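PDB 4KQ9: ribose ABC transporter, substrate binding protein, which probably binds ribose or a related sugar outside the cell membrane and hands it to an ABC transporter for import. Local coordinates for residues Glu27-Gln32 with Leu38-Ser43; Thr34-Asp39 with Val257-Leu262. The protein carries 1 engineered substitution. One frame throughout, in Å; residues are numbered along the deposited sequence.

The chain first lays down strand 9-15, climbs through helix 20-35 and turns back into strand 39-45, and interaction 1 closes that short return: residues 27-32 of the helix rest on 38-43 of the strand with five residues between them. Interaction 2 starts inside this same beta-alpha-beta unit, at 34-39, and waits for more than two hundred residues, through the whole of the other lobe's sheet, until helix 247-264 comes back with 257-262, so the two spans cross rather than nest. They overlap at Leu38 and Asp39, with centres about 9 Å apart. Interaction 1 holds the unit together internally, and interaction 2 ties its turn to helix 247-264.

Interaction 1: Glu27-Gln32 with Leu38-Ser43; sequences EGAKAQ and LDFDIS
Lys30 runs its aliphatic chain past Phe40 and Ile42, while its neighbour Ala29 meets the same phenyl ring from the helix. Starting at CB, the lysine chain turns so that CG lies anti to the carbonyl carbon (chi1 -80°), which brings CG to the Phe40 and Ile42 side chains. Lys30 CG lies 3.6 Å from Ile42 CD1. The same Lys30 CG comes 3.8 Å from Phe40 CE2, at the edge of the ring, near its plane. Further out, Lys30 CD stays 4.0 Å from Ile42 CD1. A bend at chi3 keeps Lys30 CE beside that methyl, 3.8 Å from CD1 of Ile42, and NZ then carries the charge beyond it. Lys30 crosses both strand side chains at about a right angle. Ala29 CB adds a contact of 3.8 Å to Phe40 CZ, approaching the ring obliquely.

The axes of the two segments, 9.2 Å apart at closest approach, run nearly antiparallel (166°), as expected where the helix of a right-handed beta-alpha-beta crossover packs on its following strand. Phe40 also reaches Ile255 of helix 247-264 and Val10 and Tyr12 of the adjacent strand. No hydrogen bond joins the two segments, and the side chains meet through carbon: lysine methylenes cover the apolar border while NZ lies beyond them, at an exposed residue.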
ATOM      1  N   GLU A  27     -10.023   1.387  11.295  1.00 22.15           N
ATOM      2  CA  GLU A  27      -9.755   1.871  12.629  1.00 21.08           C
ATOM      3  C   GLU A  27      -9.273   3.315  12.715  1.00 20.28           C
ATOM      4  O   GLU A  27      -9.698   4.088  13.586  1.00 19.41           O
ATOM      5  CB  GLU A  27      -8.703   0.993  13.345  1.00 23.24           C
ATOM      6  CG  GLU A  27      -9.103  -0.485  13.498  1.00 28.45           C
ATOM      7  N   GLY A  28      -8.343   3.712  11.860  1.00 17.07           N
ATOM      8  CA  GLY A  28      -7.849   5.089  11.939  1.00 16.68           C
ATOM      9  C   GLY A  28      -8.972   6.094  11.538  1.00 15.44           C
ATOM     10  O   GLY A  28      -9.055   7.219  12.129  1.00 16.15           O
ATOM     11  N   ALA A  29      -9.796   5.681  10.575  1.00 15.86           N
ATOM     12  CA  ALA A  29     -10.932   6.536  10.082  1.00 15.88           C
ATOM     13  C   ALA A  29     -11.958   6.651  11.203  1.00 19.15           C
ATOM     14  O   ALA A  29     -12.405   7.753  11.503  1.00 16.52           O
ATOM     15  CB  ALA A  29     -11.586   5.977   8.899  1.00 14.86           C
ATOM     16  N   LYS A  30     -12.238   5.531  11.870  1.00 19.89           N
ATOM     17  CA  LYS A  30     -13.204   5.563  12.984  1.00 23.27           C
ATOM     18  C   LYS A  30     -12.780   6.441  14.089  1.00 21.51           C
ATOM     19  O   LYS A  30     -13.556   7.259  14.548  1.00 25.55           O
ATOM     20  CB  LYS A  30     -13.451   4.155  13.543  1.00 27.72           C
ATOM     21  CG  LYS A  30     -14.400   3.344  12.721  1.00 33.25           C
ATOM     22  CD  LYS A  30     -14.887   2.097  13.473  1.00 43.15           C
ATOM     23  CE  LYS A  30     -14.141   0.836  13.049  1.00 50.17           C
ATOM     24  NZ  LYS A  30     -14.315  -0.233  14.067  1.00 54.10           N
ATOM     25  N   ALA A  31     -11.527   6.340  14.497  1.00 21.70           N
ATOM     26  CA  ALA A  31     -11.035   7.150  15.543  1.00 23.49           C
ATOM     27  C   ALA A  31     -11.110   8.640  15.174  1.00 23.98           C
ATOM     28  O   ALA A  31     -11.443   9.529  16.012  1.00 21.49           O
ATOM     29  CB  ALA A  31      -9.613   6.764  15.885  1.00 25.72           C
ATOM     30  N   GLN A  32     -10.725   8.968  13.947  1.00 20.77           N
ATOM     31  CA  GLN A  32     -10.730  10.408  13.624  1.00 19.87           C
ATOM     32  C   GLN A  32     -12.129  10.954  13.409  1.00 16.27           C
ATOM     33  O   GLN A  32     -12.335  12.136  13.578  1.00 17.10           O
ATOM     34  CB  GLN A  32      -9.860  10.753  12.421  1.00 19.28           C
ATOM     35  CG  GLN A  32      -9.576  12.272  12.242  1.00 19.16           C
ATOM     36  CD  GLN A  32      -8.861  12.995  13.352  1.00 21.01           C
ATOM     37  OE1 GLN A  32      -8.303  12.413  14.271  1.00 23.47           O
ATOM     38  NE2 GLN A  32      -8.855  14.296  13.257  1.00 21.46           N
ATOM     39  N   LEU A  38     -18.250  13.437  13.251  1.00 25.72           N
ATOM     40  CA  LEU A  38     -19.047  13.014  12.143  1.00 25.66           C
ATOM     41  C   LEU A  38     -20.004  11.884  12.518  1.00 27.36           C
ATOM     42  O   LEU A  38     -19.715  11.102  13.402  1.00 30.50           O
ATOM     43  CB  LEU A  38     -18.146  12.443  11.026  1.00 25.40           C
ATOM     44  CG  LEU A  38     -17.115  13.375  10.424  1.00 22.48           C
ATOM     45  CD1 LEU A  38     -16.167  12.558   9.540  1.00 23.48           C
ATOM     46  CD2 LEU A  38     -17.850  14.392   9.580  1.00 22.07           C
ATOM     47  N   ASP A  39     -21.129  11.803  11.819  1.00 30.20           N
ATOM     48  CA  ASP A  39     -21.929  10.584  11.793  1.00 34.19           C
ATOM     49  C   ASP A  39     -21.348   9.651  10.736  1.00 29.96           C
ATOM     50  O   ASP A  39     -21.566   9.828   9.521  1.00 29.92           O
ATOM     51  CB  ASP A  39     -23.419  10.864  11.516  1.00 35.93           C
ATOM     52  CG  ASP A  39     -24.246   9.587  11.488  1.00 40.56           C
ATOM     53  OD1 ASP A  39     -23.868   8.609  12.164  1.00 42.95           O
ATOM     54  OD2 ASP A  39     -25.261   9.538  10.774  1.00 44.86           O
ATOM     55  N   PHE A  40     -20.627   8.636  11.207  1.00 28.95           N
ATOM     56  CA  PHE A  40     -19.710   7.862  10.355  1.00 26.52           C
ATOM     57  C   PHE A  40     -20.025   6.362  10.334  1.00 28.82           C
ATOM     58  O   PHE A  40     -20.053   5.706  11.364  1.00 35.71           O
ATOM     59  CB  PHE A  40     -18.246   8.107  10.783  1.00 24.55           C
ATOM     60  CG  PHE A  40     -17.215   7.315   9.975  1.00 24.00           C
ATOM     61  CD1 PHE A  40     -17.010   7.571   8.649  1.00 24.50           C
ATOM     62  CD2 PHE A  40     -16.455   6.310  10.561  1.00 23.43           C
ATOM     63  CE1 PHE A  40     -16.106   6.828   7.904  1.00 23.67           C
ATOM     64  CE2 PHE A  40     -15.537   5.598   9.835  1.00 23.55           C
ATOM     65  CZ  PHE A  40     -15.358   5.859   8.506  1.00 23.90           C
ATOM     66  N   ASP A  41     -20.227   5.809   9.163  1.00 28.35           N
ATOM     67  CA  ASP A  41     -20.346   4.375   9.039  1.00 31.93           C
ATOM     68  C   ASP A  41     -19.306   3.780   8.124  1.00 30.09           C
ATOM     69  O   ASP A  41     -18.971   4.364   7.131  1.00 25.90           O
ATOM     70  CB  ASP A  41     -21.702   4.017   8.451  1.00 36.88           C
ATOM     71  CG  ASP A  41     -22.754   3.829   9.527  1.00 44.27           C
ATOM     72  OD1 ASP A  41     -23.032   4.803  10.289  1.00 46.91           O
ATOM     73  OD2 ASP A  41     -23.266   2.689   9.629  1.00 55.64           O
ATOM     74  N   ILE A  42     -18.883   2.561   8.433  1.00 25.92           N
ATOM     75  CA  ILE A  42     -18.120   1.741   7.508  1.00 26.50           C
ATOM     76  C   ILE A  42     -18.937   0.587   6.959  1.00 27.47           C
ATOM     77  O   ILE A  42     -19.394  -0.279   7.735  1.00 30.91           O
ATOM     78  CB  ILE A  42     -16.916   1.155   8.228  1.00 23.85           C
ATOM     79  CG1 ILE A  42     -16.015   2.287   8.643  1.00 28.82           C
ATOM     80  CG2 ILE A  42     -16.206   0.160   7.325  1.00 24.69           C
ATOM     81  CD1 ILE A  42     -14.840   1.895   9.499  1.00 31.27           C
ATOM     82  N   SER A  43     -19.033   0.489   5.645  1.00 28.60           N
ATOM     83  CA  SER A  43     -19.653  -0.639   5.019  1.00 28.59           C
ATOM     84  C   SER A  43     -18.623  -1.536   4.343  1.00 32.77           C
ATOM     85  O   SER A  43     -17.886  -1.087   3.478  1.00 29.86           O
ATOM     86  CB  SER A  43     -20.678  -0.149   3.996  1.00 32.39           C
ATOM     87  OG  SER A  43     -20.843  -1.100   2.958  1.00 38.30           O
TER

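Interaction 2: Thr34-Asp39 with Val257-Leu262; sequences TVRRLD and VMADYL
Asp260 OD1 takes two hydrogen bonds from the guanidinium of Arg36, 2.9 Å from NH2 and 3.0 Å from NH1, making an end-on salt bridge in which both nitrogens share one oxygen. That oxygen lies near the guanidinium plane, but the carboxylate is turned 50° against it, and NH1 meets OD1 from above the carboxylate plane. The other oxygen, Asp260 OD2, receives a bond from water 1 at 2.6 Å, and the water accepts a weak one from Arg36 NH1. Bends at chi2 (-51°) and chi3 fold the arginine back over Ala259; Ala259 CB sits 3.6 Å from Arg36 CZ, over the centre of one guanidinium face. Leu38 CD2 lies 4.5 Å from Ala259 CB, a loose apolar contact. A leucine in place of Arg36 would probably leave the Asp260 carboxylate without its charged mate and Ala259 without its flat cover. Asp256 and Glu263 form further salt bridges with Arg36, so three acids of helix 247-264 pair with it. Arg36 stands just ahead of Arg37, whose positive phi makes the Schellman motif that follows helix 20-35 and precedes edge strand 39-45; across from it, helix 247-264 packs Met258 against strands 9-15 and 91-94.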
ATOM      1  N   THR A  34     -14.673  10.294  15.112  1.00 21.42           N
ATOM      2  CA  THR A  34     -15.110  10.663  16.427  1.00 23.75           C
ATOM      3  C   THR A  34     -14.588  12.023  16.809  1.00 26.26           C
ATOM      4  O   THR A  34     -15.350  12.829  17.327  1.00 22.68           O
ATOM      5  CB  THR A  34     -14.643   9.587  17.440  1.00 22.95           C
ATOM      6  OG1 THR A  34     -15.349   8.369  17.122  1.00 22.51           O
ATOM      7  CG2 THR A  34     -14.839  10.034  18.882  1.00 28.01           C
ATOM      8  N   VAL A  35     -13.308  12.274  16.538  1.00 22.63           N
ATOM      9  CA  VAL A  35     -12.715  13.532  16.865  1.00 24.87           C
ATOM     10  C   VAL A  35     -13.363  14.701  16.140  1.00 25.63           C
ATOM     11  O   VAL A  35     -13.568  15.774  16.706  1.00 26.24           O
ATOM     12  CB  VAL A  35     -11.221  13.494  16.506  1.00 25.38           C
ATOM     13  CG1 VAL A  35     -10.638  14.884  16.596  1.00 28.23           C
ATOM     14  CG2 VAL A  35     -10.486  12.533  17.463  1.00 27.14           C
ATOM     15  N   ARG A  36     -13.658  14.495  14.875  1.00 23.48           N
ATOM     16  CA  ARG A  36     -14.271  15.541  14.047  1.00 24.92           C
ATOM     17  C   ARG A  36     -15.812  15.577  14.222  1.00 24.70           C
ATOM     18  O   ARG A  36     -16.498  16.374  13.575  1.00 29.35           O
ATOM     19  CB  ARG A  36     -13.940  15.278  12.581  1.00 21.88           C
ATOM     20  CG  ARG A  36     -12.466  15.352  12.208  1.00 21.06           C
ATOM     21  CD  ARG A  36     -11.834  16.639  12.696  1.00 20.90           C
ATOM     22  NE  ARG A  36     -12.381  17.807  11.996  1.00 21.27           N
ATOM     23  CZ  ARG A  36     -11.842  18.364  10.902  1.00 22.76           C
ATOM     24  NH1 ARG A  36     -10.755  17.857  10.337  1.00 21.00           N
ATOM     25  NH2 ARG A  36     -12.377  19.456  10.371  1.00 22.91           N
ATOM     26  N   ARG A  37     -16.338  14.659  15.012  1.00 28.92           N
ATOM     27  CA  ARG A  37     -17.760  14.551  15.332  1.00 30.10           C
ATOM     28  C   ARG A  37     -18.695  14.277  14.175  1.00 32.01           C
ATOM     29  O   ARG A  37     -19.816  14.766  14.149  1.00 25.55           O
ATOM     30  CB  ARG A  37     -18.217  15.770  16.138  1.00 32.40           C
ATOM     31  CG  ARG A  37     -17.567  15.782  17.508  1.00 36.93           C
ATOM     32  CD  ARG A  37     -18.252  16.697  18.510  1.00 44.13           C
ATOM     33  NE  ARG A  37     -17.873  18.067  18.251  1.00 42.79           N
ATOM     34  CZ  ARG A  37     -18.712  19.083  18.068  1.00 54.02           C
ATOM     35  NH1 ARG A  37     -18.199  20.282  17.817  1.00 53.28           N
ATOM     36  NH2 ARG A  37     -20.042  18.943  18.160  1.00 53.32           N
ATOM     37  N   LEU A  38     -18.250  13.437  13.251  1.00 25.72           N
ATOM     38  CA  LEU A  38     -19.047  13.014  12.143  1.00 25.66           C
ATOM     39  C   LEU A  38     -20.004  11.884  12.518  1.00 27.36           C
ATOM     40  O   LEU A  38     -19.715  11.102  13.402  1.00 30.50           O
ATOM     41  CB  LEU A  38     -18.146  12.443  11.026  1.00 25.40           C
ATOM     42  CG  LEU A  38     -17.115  13.375  10.424  1.00 22.48           C
ATOM     43  CD1 LEU A  38     -16.167  12.558   9.540  1.00 23.48           C
ATOM     44  CD2 LEU A  38     -17.850  14.392   9.580  1.00 22.07           C
ATOM     45  N   ASP A  39     -21.129  11.803  11.819  1.00 30.20           N
ATOM     46  CA  ASP A  39     -21.929  10.584  11.793  1.00 34.19           C
ATOM     47  C   ASP A  39     -21.348   9.651  10.736  1.00 29.96           C
ATOM     48  O   ASP A  39     -21.566   9.828   9.521  1.00 29.92           O
ATOM     49  CB  ASP A  39     -23.419  10.864  11.516  1.00 35.93           C
ATOM     50  CG  ASP A  39     -24.246   9.587  11.488  1.00 40.56           C
ATOM     51  OD1 ASP A  39     -23.868   8.609  12.164  1.00 42.95           O
ATOM     52  OD2 ASP A  39     -25.261   9.538  10.774  1.00 44.86           O
ATOM     53  N   VAL A 257      -9.472  15.199   5.557  1.00 14.19           N
ATOM     54  CA  VAL A 257      -9.743  15.797   4.275  1.00 14.60           C
ATOM     55  C   VAL A 257     -11.251  16.007   4.054  1.00 15.47           C
ATOM     56  O   VAL A 257     -11.696  17.059   3.754  1.00 14.81           O
ATOM     57  CB  VAL A 257      -9.099  14.984   3.155  1.00 13.72           C
ATOM     58  CG1 VAL A 257      -9.484  15.544   1.829  1.00 14.40           C
ATOM     59  CG2 VAL A 257      -7.599  15.033   3.320  1.00 14.34           C
HETATM   60  N   MSE A 258     -12.009  14.974   4.227  1.00 14.26           N
HETATM   61  CA  MSE A 258     -13.430  15.085   4.083  1.00 15.56           C
HETATM   62  C   MSE A 258     -14.021  16.040   5.071  1.00 16.55           C
HETATM   63  O   MSE A 258     -14.821  16.894   4.670  1.00 16.63           O
HETATM   64  CB  MSE A 258     -14.099  13.730   4.239  1.00 17.80           C
HETATM   65  CG  MSE A 258     -15.617  13.767   4.117  1.00 19.60           C
HETATM   66 SE   MSE A 258     -16.113  14.132   2.229  0.80 29.49          SE
HETATM   67  CE  MSE A 258     -15.790  12.377   1.513  1.00 21.58           C
ATOM     68  N   ALA A 259     -13.671  15.955   6.349  1.00 15.08           N
ATOM     69  CA  ALA A 259     -14.279  16.896   7.323  1.00 16.72           C
ATOM     70  C   ALA A 259     -13.895  18.373   7.064  1.00 17.02           C
ATOM     71  O   ALA A 259     -14.757  19.269   7.156  1.00 15.79           O
ATOM     72  CB  ALA A 259     -13.992  16.488   8.745  1.00 16.68           C
ATOM     73  N   ASP A 260     -12.666  18.639   6.631  1.00 17.69           N
ATOM     74  CA  ASP A 260     -12.292  19.995   6.323  1.00 17.86           C
ATOM     75  C   ASP A 260     -13.089  20.498   5.110  1.00 19.13           C
ATOM     76  O   ASP A 260     -13.490  21.680   5.079  1.00 19.89           O
ATOM     77  CB  ASP A 260     -10.803  20.177   6.012  1.00 17.62           C
ATOM     78  CG  ASP A 260      -9.889  20.042   7.232  1.00 22.65           C
ATOM     79  OD1 ASP A 260     -10.352  20.099   8.395  1.00 22.70           O
ATOM     80  OD2 ASP A 260      -8.657  19.880   7.016  1.00 22.79           O
ATOM     81  N   TYR A 261     -13.243  19.667   4.083  1.00 18.44           N
ATOM     82  CA  TYR A 261     -14.057  20.062   2.932  1.00 18.00           C
ATOM     83  C   TYR A 261     -15.534  20.332   3.335  1.00 19.95           C
ATOM     84  O   TYR A 261     -16.129  21.359   2.899  1.00 20.73           O
ATOM     85  CB  TYR A 261     -14.029  19.020   1.856  1.00 16.36           C
ATOM     86  CG  TYR A 261     -14.895  19.297   0.672  1.00 17.59           C
ATOM     87  CD1 TYR A 261     -14.566  20.301  -0.177  1.00 19.23           C
ATOM     88  CD2 TYR A 261     -16.028  18.508   0.362  1.00 20.49           C
ATOM     89  CE1 TYR A 261     -15.324  20.591  -1.277  1.00 20.83           C
ATOM     90  CE2 TYR A 261     -16.825  18.809  -0.742  1.00 23.78           C
ATOM     91  CZ  TYR A 261     -16.432  19.857  -1.564  1.00 24.71           C
ATOM     92  OH  TYR A 261     -17.079  20.195  -2.735  1.00 32.14           O
ATOM     93  N   LEU A 262     -16.126  19.441   4.116  1.00 18.56           N
ATOM     94  CA  LEU A 262     -17.524  19.661   4.572  1.00 22.39           C
ATOM     95  C   LEU A 262     -17.666  20.927   5.445  1.00 24.26           C
ATOM     96  O   LEU A 262     -18.701  21.587   5.430  1.00 23.33           O
ATOM     97  CB  LEU A 262     -18.067  18.466   5.269  1.00 24.34           C
ATOM     98  CG  LEU A 262     -18.240  17.195   4.444  1.00 27.80           C
ATOM     99  CD1 LEU A 262     -18.711  16.080   5.378  1.00 25.82           C
ATOM    100  CD2 LEU A 262     -19.162  17.313   3.245  1.00 29.68           C
TER
HETATM  101  O   HOH W   1      -7.867  18.987   9.326  1.00 38.77           O